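Local coordinates for DNA endonuclease I-CvuI (Chlorella vulgaris, PDB 5A77), which cuts a double-stranded DNA target in the presence of magnesium and probably drives the homing of its chloroplast intron, at residues A27-R32 against Y39-S44. Sequence-based numbering, arbitrary orientation.
With nucleotides of chain C; nucleotides of chain F.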
loop_
_atom_site.group_PDB
_atom_site.type_symbol
_atom_site.label_atom_id
_atom_site.label_comp_id
_atom_site.label_asym_id
_atom_site.label_seq_id
_atom_site.Cartn_x
_atom_site.Cartn_y
_atom_site.Cartn_z
ATOM N N ALA B 27 -2.215 -1.736 -18.370
ATOM C CA ALA B 27 -2.341 -2.214 -19.732
ATOM C C ALA B 27 -1.600 -1.238 -20.621
ATOM O O ALA B 27 -2.004 -0.077 -20.757
ATOM C CB ALA B 27 -3.787 -2.326 -20.136
ATOM N N GLN B 28 -0.501 -1.711 -21.195
ATOM C CA GLN B 28 0.361 -0.900 -22.043
ATOM C C GLN B 28 0.357 -1.380 -23.482
ATOM O O GLN B 28 0.262 -2.577 -23.756
ATOM C CB GLN B 28 1.805 -0.917 -21.535
ATOM C CG GLN B 28 1.929 -0.846 -20.050
ATOM C CD GLN B 28 3.165 -1.545 -19.546
ATOM O OE1 GLN B 28 3.080 -2.623 -18.955
ATOM N NE2 GLN B 28 4.328 -0.938 -19.780
ATOM N N ILE B 29 0.483 -0.431 -24.395
ATOM C CA ILE B 29 0.765 -0.747 -25.780
ATOM C C ILE B 29 2.281 -0.752 -25.996
ATOM O O ILE B 29 2.913 0.303 -25.940
ATOM C CB ILE B 29 0.106 0.265 -26.718
ATOM C CG1 ILE B 29 -1.408 0.245 -26.505
ATOM C CG2 ILE B 29 0.455 -0.052 -28.168
ATOM C CD1 ILE B 29 -2.127 1.474 -27.029
ATOM N N VAL B 30 2.877 -1.921 -26.225
ATOM C CA VAL B 30 4.301 -1.940 -26.513
ATOM C C VAL B 30 4.551 -2.241 -27.979
ATOM O O VAL B 30 3.885 -3.084 -28.605
ATOM C CB VAL B 30 5.085 -2.951 -25.628
ATOM C CG1 VAL B 30 4.727 -2.769 -24.154
ATOM C CG2 VAL B 30 4.874 -4.397 -26.078
ATOM N N SER B 31 5.505 -1.507 -28.532
ATOM C CA SER B 31 5.936 -1.727 -29.893
ATOM C C SER B 31 6.840 -2.955 -29.943
ATOM O O SER B 31 7.801 -3.059 -29.189
ATOM C CB SER B 31 6.663 -0.499 -30.426
ATOM O OG SER B 31 7.983 -0.463 -29.921
ATOM N N ARG B 32 6.500 -3.892 -30.820
ATOM C CA ARG B 32 7.287 -5.091 -31.041
ATOM C C ARG B 32 7.541 -5.202 -32.546
ATOM O O ARG B 32 6.615 -5.469 -33.317
ATOM C CB ARG B 32 6.554 -6.325 -30.522
ATOM C CG ARG B 32 6.276 -6.346 -29.037
ATOM C CD ARG B 32 7.557 -6.347 -28.215
ATOM N NE ARG B 32 8.419 -7.477 -28.534
ATOM C CZ ARG B 32 9.470 -7.843 -27.800
ATOM N NH1 ARG B 32 9.780 -7.172 -26.691
ATOM N NH2 ARG B 32 10.209 -8.887 -28.168
ATOM N N TYR B 39 2.415 -3.953 -32.871
ATOM C CA TYR B 39 2.102 -3.649 -31.472
ATOM C C TYR B 39 1.470 -4.802 -30.704
ATOM O O TYR B 39 0.702 -5.599 -31.245
ATOM C CB TYR B 39 1.175 -2.418 -31.371
ATOM C CG TYR B 39 1.826 -1.109 -31.767
ATOM C CD1 TYR B 39 2.640 -0.420 -30.884
ATOM C CD2 TYR B 39 1.629 -0.566 -33.026
ATOM C CE1 TYR B 39 3.234 0.776 -31.242
ATOM C CE2 TYR B 39 2.220 0.631 -33.393
ATOM C CZ TYR B 39 3.021 1.296 -32.496
ATOM O OH TYR B 39 3.613 2.486 -32.856
ATOM N N GLN B 40 1.802 -4.851 -29.423
ATOM C CA GLN B 40 1.273 -5.822 -28.477
ATOM C C GLN B 40 0.623 -5.040 -27.347
ATOM O O GLN B 40 1.148 -4.008 -26.931
ATOM C CB GLN B 40 2.398 -6.733 -27.936
ATOM C CG GLN B 40 1.956 -7.761 -26.897
ATOM C CD GLN B 40 3.015 -8.032 -25.819
ATOM O OE1 GLN B 40 4.080 -7.417 -25.803
ATOM N NE2 GLN B 40 2.705 -8.939 -24.900
ATOM N N VAL B 41 -0.518 -5.499 -26.855
ATOM C CA VAL B 41 -1.078 -4.900 -25.650
ATOM C C VAL B 41 -0.681 -5.783 -24.465
ATOM O O VAL B 41 -1.056 -6.959 -24.403
ATOM C CB VAL B 41 -2.601 -4.733 -25.751
ATOM C CG1 VAL B 41 -3.198 -4.422 -24.400
ATOM C CG2 VAL B 41 -2.944 -3.608 -26.736
ATOM N N ARG B 42 0.128 -5.235 -23.557
ATOM C CA ARG B 42 0.606 -6.001 -22.409
ATOM C C ARG B 42 -0.310 -5.752 -21.227
ATOM O O ARG B 42 -0.571 -4.611 -20.898
ATOM C CB ARG B 42 2.062 -5.630 -22.056
ATOM C CG ARG B 42 2.602 -6.217 -20.723
ATOM C CD ARG B 42 4.094 -5.853 -20.466
ATOM N NE ARG B 42 4.940 -6.294 -21.577
ATOM C CZ ARG B 42 6.068 -5.704 -21.967
ATOM N NH1 ARG B 42 6.521 -4.634 -21.321
ATOM N NH2 ARG B 42 6.738 -6.183 -23.020
ATOM N N VAL B 43 -0.817 -6.818 -20.615
ATOM C CA VAL B 43 -1.538 -6.719 -19.355
ATOM C C VAL B 43 -0.648 -7.184 -18.180
ATOM O O VAL B 43 0.117 -8.151 -18.318
ATOM C CB VAL B 43 -2.845 -7.540 -19.390
ATOM C CG1 VAL B 43 -3.798 -6.998 -20.454
ATOM C CG2 VAL B 43 -2.552 -9.001 -19.636
ATOM N N SER B 44 -0.731 -6.501 -17.037
ATOM C CA SER B 44 0.060 -6.897 -15.868
ATOM C C SER B 44 -0.430 -6.370 -14.528
ATOM O O SER B 44 -0.891 -5.230 -14.413
ATOM C CB SER B 44 1.524 -6.472 -16.041
ATOM O OG SER B 44 1.636 -5.093 -16.334
ATOM P P DA C 3 0.570 -13.281 -28.620
ATOM O OP1 DA C 3 -0.438 -14.312 -28.262
ATOM O OP2 DA C 3 0.223 -11.896 -29.000
ATOM O "O5'" DA C 3 1.604 -13.137 -27.386
ATOM C "C5'" DA C 3 1.915 -14.278 -26.593
ATOM C "C4'" DA C 3 2.987 -13.978 -25.561
ATOM O "O4'" DA C 3 4.304 -13.961 -26.179
ATOM C "C3'" DA C 3 2.861 -12.633 -24.827
ATOM O "O3'" DA C 3 3.249 -12.841 -23.494
ATOM C "C2'" DA C 3 3.909 -11.788 -25.548
ATOM C "C1'" DA C 3 4.987 -12.847 -25.676
ATOM N N9 DA C 3 6.112 -12.498 -26.541
ATOM C C8 DA C 3 6.099 -11.689 -27.645
ATOM N N7 DA C 3 7.277 -11.539 -28.207
ATOM C C5 DA C 3 8.126 -12.298 -27.408
ATOM C C6 DA C 3 9.514 -12.565 -27.472
ATOM N N6 DA C 3 10.321 -12.054 -28.409
ATOM N N1 DA C 3 10.047 -13.375 -26.518
ATOM C C2 DA C 3 9.240 -13.875 -25.568
ATOM N N3 DA C 3 7.921 -13.695 -25.407
ATOM C C4 DA C 3 7.422 -12.891 -26.374
ATOM P P DT F 5 11.101 2.610 -25.813
ATOM O OP1 DT F 5 11.947 3.490 -26.650
ATOM O OP2 DT F 5 10.003 1.849 -26.448
ATOM O "O5'" DT F 5 12.015 1.524 -25.058
ATOM C "C5'" DT F 5 12.911 1.922 -24.029
ATOM C "C4'" DT F 5 13.885 0.804 -23.708
ATOM O "O4'" DT F 5 13.297 -0.104 -22.737
ATOM C "C3'" DT F 5 14.295 -0.064 -24.901
ATOM O "O3'" DT F 5 15.698 -0.304 -24.863
ATOM C "C2'" DT F 5 13.499 -1.352 -24.692
ATOM C "C1'" DT F 5 13.444 -1.438 -23.180
ATOM N N1 DT F 5 12.286 -2.225 -22.671
ATOM C C2 DT F 5 12.514 -3.338 -21.899
ATOM O O2 DT F 5 13.631 -3.731 -21.604
ATOM N N3 DT F 5 11.380 -3.980 -21.472
ATOM C C4 DT F 5 10.067 -3.625 -21.725
ATOM O O4 DT F 5 9.115 -4.273 -21.292
ATOM C C5 DT F 5 9.894 -2.442 -22.540
ATOM C C7 DT F 5 8.512 -1.964 -22.910
ATOM C C6 DT F 5 11.003 -1.807 -22.965
ATOM P P DA C 4 2.317 -12.436 -22.250
ATOM O OP1 DA C 4 1.024 -13.144 -22.328
ATOM O OP2 DA C 4 2.397 -10.960 -22.127
ATOM O "O5'" DA C 4 3.117 -13.108 -21.029
ATOM C "C5'" DA C 4 3.409 -14.520 -21.063
ATOM C "C4'" DA C 4 4.849 -14.789 -20.679
ATOM O "O4'" DA C 4 5.723 -14.244 -21.691
ATOM C "C3'" DA C 4 5.297 -14.164 -19.353
ATOM O "O3'" DA C 4 5.894 -15.151 -18.533
ATOM C "C2'" DA C 4 6.310 -13.094 -19.772
ATOM C "C1'" DA C 4 6.845 -13.656 -21.071
ATOM N N9 DA C 4 7.355 -12.635 -21.978
ATOM C C8 DA C 4 6.625 -11.667 -22.597
ATOM N N7 DA C 4 7.328 -10.889 -23.378
ATOM C C5 DA C 4 8.609 -11.389 -23.287
ATOM C C6 DA C 4 9.819 -11.006 -23.899
ATOM N N6 DA C 4 9.923 -9.970 -24.738
ATOM N N1 DA C 4 10.926 -11.715 -23.598
ATOM C C2 DA C 4 10.821 -12.753 -22.749
ATOM N N3 DA C 4 9.733 -13.218 -22.117
ATOM C C4 DA C 4 8.648 -12.475 -22.431
#
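The carbonyl oxygen Gln28 O takes the amide Arg42 N at 2.7 Å, with an N-H...O angle of 158°, and also a weaker CA-H...O contact from Val41 CA. Arg42 O answers by accepting Gln28 N, and Val30 and Gln40 form a second hydrogen-bonded pair two residues along, Val30 N lying 2.8 Å from Gln40 O. Ala27, Ile29 and Ser31 stand in non-hydrogen-bonded pairs opposite Val43, Val41 and Tyr39. This antiparallel hairpin, strands 23-31 and 39-50, belongs to the DNA-binding sheet of the LAGLIDADG fold. Gln28, Val30, Gln40 and Arg42 line its DNA side. With CG anti to the backbone N (chi1 171°), the Arg42 chain runs extended to CD, then bends, and NH1 donates to O4 of DT5 of chain F at 2.6 Å, near the guanidinium plane. Val30 CG1 sits over one face of that guanidinium, offset toward its rim, 3.8 Å from Arg42 NH1, while Val30 CG2 meets Gln40 OE1 at 3.1 Å. An alanine in place of Arg42 would probably leave the thymine O4 without this donor and take away the guanidinium that Val30 CG1 packs against. Arg32, whose CG packs alongside Gln40 CB, sends NH2 to another thymine O4. On the reverse side, Ile29 CG2 touches Tyr39 CD1 at 3.5 Å and Ser31 CB lies 3.7 Å from Tyr39 CE1; helix 121-135 packs on Ile29, and Val150 on both Ile29 and Tyr39.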